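Local coordinates for putative chromatin binding protein (Chaetomium thermophilum, PDB 6QP0), which probably binds and hydrolyses ATP as the P-loop, PSTK-like domain of Kti12, a tRNA-dependent ATPase essential for tRNA modification by Elongator, at residues H74-A79 and A111-A116; G137-L142 and E216-M221. All coordinates share one frame; numbering follows the deposited sequence.

Contact 1 (H74-A79 and A111-A116); sequences HYISDA and AALYAA
Ile76 meets Ala116 and Leu113 where strand 72-77, an outermost strand of the parallel sheet in this P-loop NTPase fold, is covered by helix 106-120. The axes of strand 74-77 and helix 111-116 run nearly antiparallel, at 174°, with a closest approach of 9.3 Å. This is the geometry of the helix of a beta-alpha-beta crossover, since the chain passes from the strand through the helix into neighbouring strand 125-130. Ile76 contributes the largest buried area and uses both its methyls, CG2 and CD1. Its CD1 lies 3.8 Å from Ala116 CB and also against the backbone carbonyl of that residue, 3.6 Å from Ala116 O, and its CG2, placed anti to the backbone N, reaches the same methyl at 3.9 Å. Ala116 CB thus sits against both branches of one side chain. Leu113 meets the first segment through CD2, which lies loosely at 4.5 Å from Ile76 CG2; Leu129 of the adjoining strand and Leu81 also pack on both Ile76 and Leu113. Asp78 brings a carboxylate to the edge of this packing, held by Tyr88 through OD2 and by Ser131 through OD1. That same OD1 rests 3.8 Å from Leu113 CD2 and 4.1 Å from Leu113 CD1.

Contact 2 (G137-L142 and E216-M221); sequences GWRYQL and EEPNPM
Arg139 reaches out from helix 136-148 and grips the backbone carbonyl of Glu216 with both terminal nitrogens. NH2 donates to Glu216 O at 2.9 Å and NH1 to the same oxygen at 3.1 Å, with N-H...O angles of 146° and 135°, so neither bond is straight. The acceptor lies close to the guanidinium plane, at its NH1/NH2 end. Seen from the carbonyl, the donors differ: NH1 stands nearly in line with the C=O bond, whereas NH2 sits well above the carbonyl plane. The arginine chain bends at chi3 (-64°), which turns NE aside from the extended CA-CB-CG-CD run. Beyond the two segments, NE forms a salt bridge with Asp225 and NH1 also donates to Asn133 O, so several partners fix the rotation of the group. Asp225 accepts from Asn219 N as well, joining the helix side chain and the loop through one carboxylate.

Packing completes the contact. Pro218 CG lies over the centre of one guanidinium face, 4.1 Å from CZ, while Pro218 CA is 3.6 Å from NH2. Both Arg139 and Pro218 also touch Thr8 of strand 4-9. The Glu216 carboxylate takes another route, with OE1 accepting from Lys136 N and lying 4.8 Å from Arg139 NH2. An alanine in place of Arg139 would probably leave Glu216 O without these two donors and Asp225 without its charged mate, and open a gap beside Pro218. The largely buried cation therefore joins helix to loop through a carbonyl and a carboxylate, and the nearby Asp225 and Glu216 would be expected to stabilise its positive charge.

How the contacts relate
The two contacts belong to the same P-loop domain, their centres about 17 Å apart, and follow one another along the chain. They touch through Trp138 of helix 136-148: its CZ2 comes within 3.8 Å of Leu113 CB, and its CH2 within 3.8 Å of Tyr114 N, so the two helices pack directly. Contact 1 is nearer the nucleotide and magnesium site. The Ser77 side chain lies about 5 Å from the bound magnesium ion and about 4 Å from the side chain of Asp130, which binds that metal; the Asp78 side chain is about 6 Å from aluminum fluoride. In contact 2 the Arg139 side chain stays about 14 Å from both ADP and aluminum fluoride.

Contact 1 (H74-A79 and A111-A116)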
loop_
_atom_site.group_PDB
_atom_site.type_symbol
_atom_site.label_atom_id
_atom_site.label_comp_id
_atom_site.label_asym_id
_atom_site.label_seq_id
_atom_site.Cartn_x
_atom_site.Cartn_y
_atom_site.Cartn_z
ATOM N N HIS A 74 5.569 -11.367 -4.353
ATOM C CA HIS A 74 5.317 -11.281 -2.922
ATOM C C HIS A 74 4.227 -10.254 -2.645
ATOM O O HIS A 74 4.129 -9.228 -3.325
ATOM C CB HIS A 74 6.586 -10.889 -2.148
ATOM C CG HIS A 74 7.778 -11.734 -2.467
ATOM N ND1 HIS A 74 8.091 -12.879 -1.765
ATOM C CD2 HIS A 74 8.742 -11.596 -3.409
ATOM C CE1 HIS A 74 9.192 -13.412 -2.265
ATOM N NE2 HIS A 74 9.608 -12.652 -3.263
ATOM N N TYR A 75 3.412 -10.537 -1.630
ATOM C CA TYR A 75 2.348 -9.644 -1.193
ATOM C C TYR A 75 2.450 -9.446 0.312
ATOM O O TYR A 75 2.506 -10.424 1.066
ATOM C CB TYR A 75 0.968 -10.201 -1.556
ATOM C CG TYR A 75 -0.177 -9.456 -0.905
ATOM C CD1 TYR A 75 -0.674 -8.284 -1.459
ATOM C CD2 TYR A 75 -0.760 -9.926 0.263
ATOM C CE1 TYR A 75 -1.717 -7.602 -0.866
ATOM C CE2 TYR A 75 -1.805 -9.250 0.862
ATOM C CZ TYR A 75 -2.279 -8.090 0.293
ATOM O OH TYR A 75 -3.318 -7.412 0.887
ATOM N N ILE A 76 2.464 -8.187 0.744
ATOM C CA ILE A 76 2.582 -7.833 2.152
ATOM C C ILE A 76 1.510 -6.807 2.487
ATOM O O ILE A 76 1.194 -5.937 1.670
ATOM C CB ILE A 76 3.982 -7.277 2.488
ATOM C CG1 ILE A 76 5.070 -8.257 2.046
ATOM C CG2 ILE A 76 4.096 -6.993 3.982
ATOM C CD1 ILE A 76 6.473 -7.684 2.109
ATOM N N SER A 77 0.961 -6.900 3.697
ATOM C CA SER A 77 -0.053 -5.966 4.155
ATOM C C SER A 77 -0.017 -5.914 5.674
ATOM O O SER A 77 0.634 -6.733 6.329
ATOM C CB SER A 77 -1.448 -6.364 3.659
ATOM O OG SER A 77 -1.907 -7.531 4.319
ATOM N N ASP A 78 -0.723 -4.929 6.237
ATOM C CA ASP A 78 -0.888 -4.876 7.684
ATOM C C ASP A 78 -1.492 -6.176 8.206
ATOM O O ASP A 78 -1.097 -6.674 9.268
ATOM C CB ASP A 78 -1.765 -3.685 8.075
ATOM C CG ASP A 78 -1.094 -2.346 7.810
ATOM O OD1 ASP A 78 -0.095 -2.308 7.064
ATOM O OD2 ASP A 78 -1.566 -1.328 8.358
ATOM N N ALA A 79 -2.439 -6.750 7.459
ATOM C CA ALA A 79 -3.106 -7.968 7.903
ATOM C C ALA A 79 -2.163 -9.165 7.875
ATOM O O ALA A 79 -2.180 -9.996 8.791
ATOM C CB ALA A 79 -4.334 -8.235 7.031
ATOM N N ALA A 111 8.352 -0.258 11.033
ATOM C CA ALA A 111 9.475 -1.170 11.216
ATOM C C ALA A 111 9.117 -2.568 10.725
ATOM O O ALA A 111 9.874 -3.188 9.969
ATOM C CB ALA A 111 9.892 -1.200 12.686
ATOM N N ALA A 112 7.949 -3.073 11.134
ATOM C CA ALA A 112 7.516 -4.396 10.699
ATOM C C ALA A 112 7.402 -4.462 9.183
ATOM O O ALA A 112 7.892 -5.405 8.551
ATOM C CB ALA A 112 6.180 -4.749 11.354
ATOM N N LEU A 113 6.754 -3.462 8.580
ATOM C CA LEU A 113 6.625 -3.427 7.128
ATOM C C LEU A 113 7.995 -3.382 6.465
ATOM O O LEU A 113 8.266 -4.127 5.517
ATOM C CB LEU A 113 5.784 -2.220 6.708
ATOM C CG LEU A 113 4.308 -2.230 7.110
ATOM C CD1 LEU A 113 3.717 -0.833 7.005
ATOM C CD2 LEU A 113 3.521 -3.205 6.249
ATOM N N TYR A 114 8.879 -2.514 6.961
ATOM C CA TYR A 114 10.199 -2.372 6.359
ATOM C C TYR A 114 10.942 -3.703 6.351
ATOM O O TYR A 114 11.531 -4.093 5.335
ATOM C CB TYR A 114 10.999 -1.303 7.109
ATOM C CG TYR A 114 12.377 -1.057 6.539
ATOM C CD1 TYR A 114 13.474 -1.782 6.987
ATOM C CD2 TYR A 114 12.583 -0.101 5.552
ATOM C CE1 TYR A 114 14.736 -1.563 6.470
ATOM C CE2 TYR A 114 13.842 0.125 5.027
ATOM C CZ TYR A 114 14.915 -0.609 5.490
ATOM O OH TYR A 114 16.172 -0.390 4.973
ATOM N N ALA A 115 10.913 -4.423 7.476
ATOM C CA ALA A 115 11.618 -5.697 7.562
ATOM C C ALA A 115 11.027 -6.721 6.601
ATOM O O ALA A 115 11.759 -7.425 5.896
ATOM C CB ALA A 115 11.573 -6.221 8.998
ATOM N N ALA A 116 9.695 -6.822 6.565
ATOM C CA ALA A 116 9.048 -7.780 5.676
ATOM C C ALA A 116 9.474 -7.573 4.229
ATOM O O ALA A 116 9.700 -8.544 3.497
ATOM C CB ALA A 116 7.529 -7.669 5.806
#

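Contact 2 (G137-L142 and E216-M221)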
loop_
_atom_site.group_PDB
_atom_site.type_symbol
_atom_site.label_atom_id
_atom_site.label_comp_id
_atom_site.label_asym_id
_atom_site.label_seq_id
_atom_site.Cartn_x
_atom_site.Cartn_y
_atom_site.Cartn_z
ATOM N N GLY A 137 7.767 10.800 4.059
ATOM C CA GLY A 137 8.993 10.271 4.630
ATOM C C GLY A 137 9.040 8.756 4.592
ATOM O O GLY A 137 10.041 8.160 4.188
ATOM N N TRP A 138 7.951 8.110 5.016
ATOM C CA TRP A 138 7.888 6.654 4.956
ATOM C C TRP A 138 8.035 6.167 3.520
ATOM O O TRP A 138 8.808 5.243 3.241
ATOM C CB TRP A 138 6.578 6.166 5.575
ATOM C CG TRP A 138 6.274 4.725 5.317
ATOM C CD1 TRP A 138 5.165 4.224 4.705
ATOM C CD2 TRP A 138 7.090 3.597 5.655
ATOM N NE1 TRP A 138 5.234 2.854 4.647
ATOM C CE2 TRP A 138 6.407 2.444 5.222
ATOM C CE3 TRP A 138 8.329 3.450 6.286
ATOM C CZ2 TRP A 138 6.921 1.161 5.397
ATOM C CZ3 TRP A 138 8.838 2.176 6.460
ATOM C CH2 TRP A 138 8.135 1.048 6.016
ATOM N N ARG A 139 7.309 6.791 2.588
ATOM C CA ARG A 139 7.465 6.439 1.180
ATOM C C ARG A 139 8.888 6.698 0.702
ATOM O O ARG A 139 9.369 6.020 -0.212
ATOM C CB ARG A 139 6.464 7.215 0.322
ATOM C CG ARG A 139 5.013 6.758 0.475
ATOM C CD ARG A 139 4.128 7.289 -0.659
ATOM N NE ARG A 139 4.031 8.748 -0.659
ATOM C CZ ARG A 139 3.048 9.444 -0.093
ATOM N NH1 ARG A 139 2.051 8.827 0.529
ATOM N NH2 ARG A 139 3.060 10.769 -0.152
ATOM N N TYR A 140 9.579 7.669 1.309
ATOM C CA TYR A 140 10.971 7.913 0.952
ATOM C C TYR A 140 11.875 6.808 1.485
ATOM O O TYR A 140 12.837 6.410 0.817
ATOM C CB TYR A 140 11.424 9.273 1.480
ATOM C CG TYR A 140 12.893 9.546 1.250
ATOM C CD1 TYR A 140 13.348 10.009 0.023
ATOM C CD2 TYR A 140 13.829 9.336 2.258
ATOM C CE1 TYR A 140 14.689 10.256 -0.196
ATOM C CE2 TYR A 140 15.172 9.583 2.049
ATOM C CZ TYR A 140 15.596 10.042 0.819
ATOM O OH TYR A 140 16.932 10.289 0.601
ATOM N N GLN A 141 11.586 6.303 2.688
ATOM C CA GLN A 141 12.339 5.169 3.212
ATOM C C GLN A 141 12.205 3.965 2.289
ATOM O O GLN A 141 13.197 3.307 1.954
ATOM C CB GLN A 141 11.857 4.812 4.619
ATOM C CG GLN A 141 11.976 5.925 5.650
ATOM C CD GLN A 141 11.496 5.490 7.028
ATOM O OE1 GLN A 141 11.640 4.327 7.408
ATOM N NE2 GLN A 141 10.914 6.421 7.776
ATOM N N LEU A 142 10.973 3.663 1.865
ATOM C CA LEU A 142 10.751 2.534 0.969
ATOM C C LEU A 142 11.469 2.738 -0.355
ATOM O O LEU A 142 12.032 1.793 -0.920
ATOM C CB LEU A 142 9.253 2.338 0.742
ATOM C CG LEU A 142 8.448 1.932 1.977
ATOM C CD1 LEU A 142 6.956 2.055 1.724
ATOM C CD2 LEU A 142 8.800 0.511 2.385
ATOM N N GLU A 216 -0.904 12.187 3.139
ATOM C CA GLU A 216 -0.026 13.029 2.337
ATOM C C GLU A 216 -0.084 12.542 0.896
ATOM O O GLU A 216 0.390 11.443 0.587
ATOM C CB GLU A 216 1.401 12.991 2.876
ATOM C CG GLU A 216 1.507 13.358 4.344
ATOM C CD GLU A 216 2.940 13.386 4.830
ATOM O OE1 GLU A 216 3.835 12.980 4.062
ATOM O OE2 GLU A 216 3.173 13.820 5.977
ATOM N N GLU A 217 -0.660 13.357 0.023
ATOM C CA GLU A 217 -0.828 12.957 -1.365
ATOM C C GLU A 217 0.529 12.668 -1.993
ATOM O O GLU A 217 1.492 13.418 -1.771
ATOM C CB GLU A 217 -1.545 14.056 -2.152
ATOM C CG GLU A 217 -2.946 14.382 -1.652
ATOM C CD GLU A 217 -3.920 13.238 -1.859
ATOM O OE1 GLU A 217 -3.525 12.226 -2.475
ATOM O OE2 GLU A 217 -5.080 13.349 -1.407
ATOM N N PRO A 218 0.661 11.593 -2.769
ATOM C CA PRO A 218 1.910 11.373 -3.504
ATOM C C PRO A 218 2.195 12.528 -4.455
ATOM O O PRO A 218 1.304 13.029 -5.145
ATOM C CB PRO A 218 1.662 10.061 -4.255
ATOM C CG PRO A 218 0.623 9.360 -3.451
ATOM C CD PRO A 218 -0.260 10.444 -2.895
ATOM N N ASN A 219 3.458 12.948 -4.480
ATOM C CA ASN A 219 3.885 14.093 -5.276
ATOM C C ASN A 219 4.809 13.630 -6.393
ATOM O O ASN A 219 5.985 13.325 -6.138
ATOM C CB ASN A 219 4.595 15.117 -4.383
ATOM C CG ASN A 219 4.841 16.428 -5.087
ATOM O OD1 ASN A 219 4.773 16.509 -6.313
ATOM N ND2 ASN A 219 5.133 17.467 -4.315
ATOM N N PRO A 220 4.338 13.558 -7.642
ATOM C CA PRO A 220 5.228 13.136 -8.738
ATOM C C PRO A 220 6.391 14.082 -8.980
ATOM O O PRO A 220 7.291 13.738 -9.758
ATOM C CB PRO A 220 4.295 13.087 -9.957
ATOM C CG PRO A 220 2.916 13.003 -9.391
ATOM C CD PRO A 220 2.955 13.769 -8.106
ATOM N N MET A 221 6.395 15.264 -8.361
ATOM C CA MET A 221 7.551 16.145 -8.461
ATOM C C MET A 221 8.754 15.561 -7.729
ATOM O O MET A 221 9.900 15.880 -8.067
ATOM C CB MET A 221 7.210 17.524 -7.896
ATOM C CG MET A 221 6.001 18.185 -8.547
ATOM S SD MET A 221 6.321 18.750 -10.229
ATOM C CE MET A 221 7.334 20.191 -9.916
#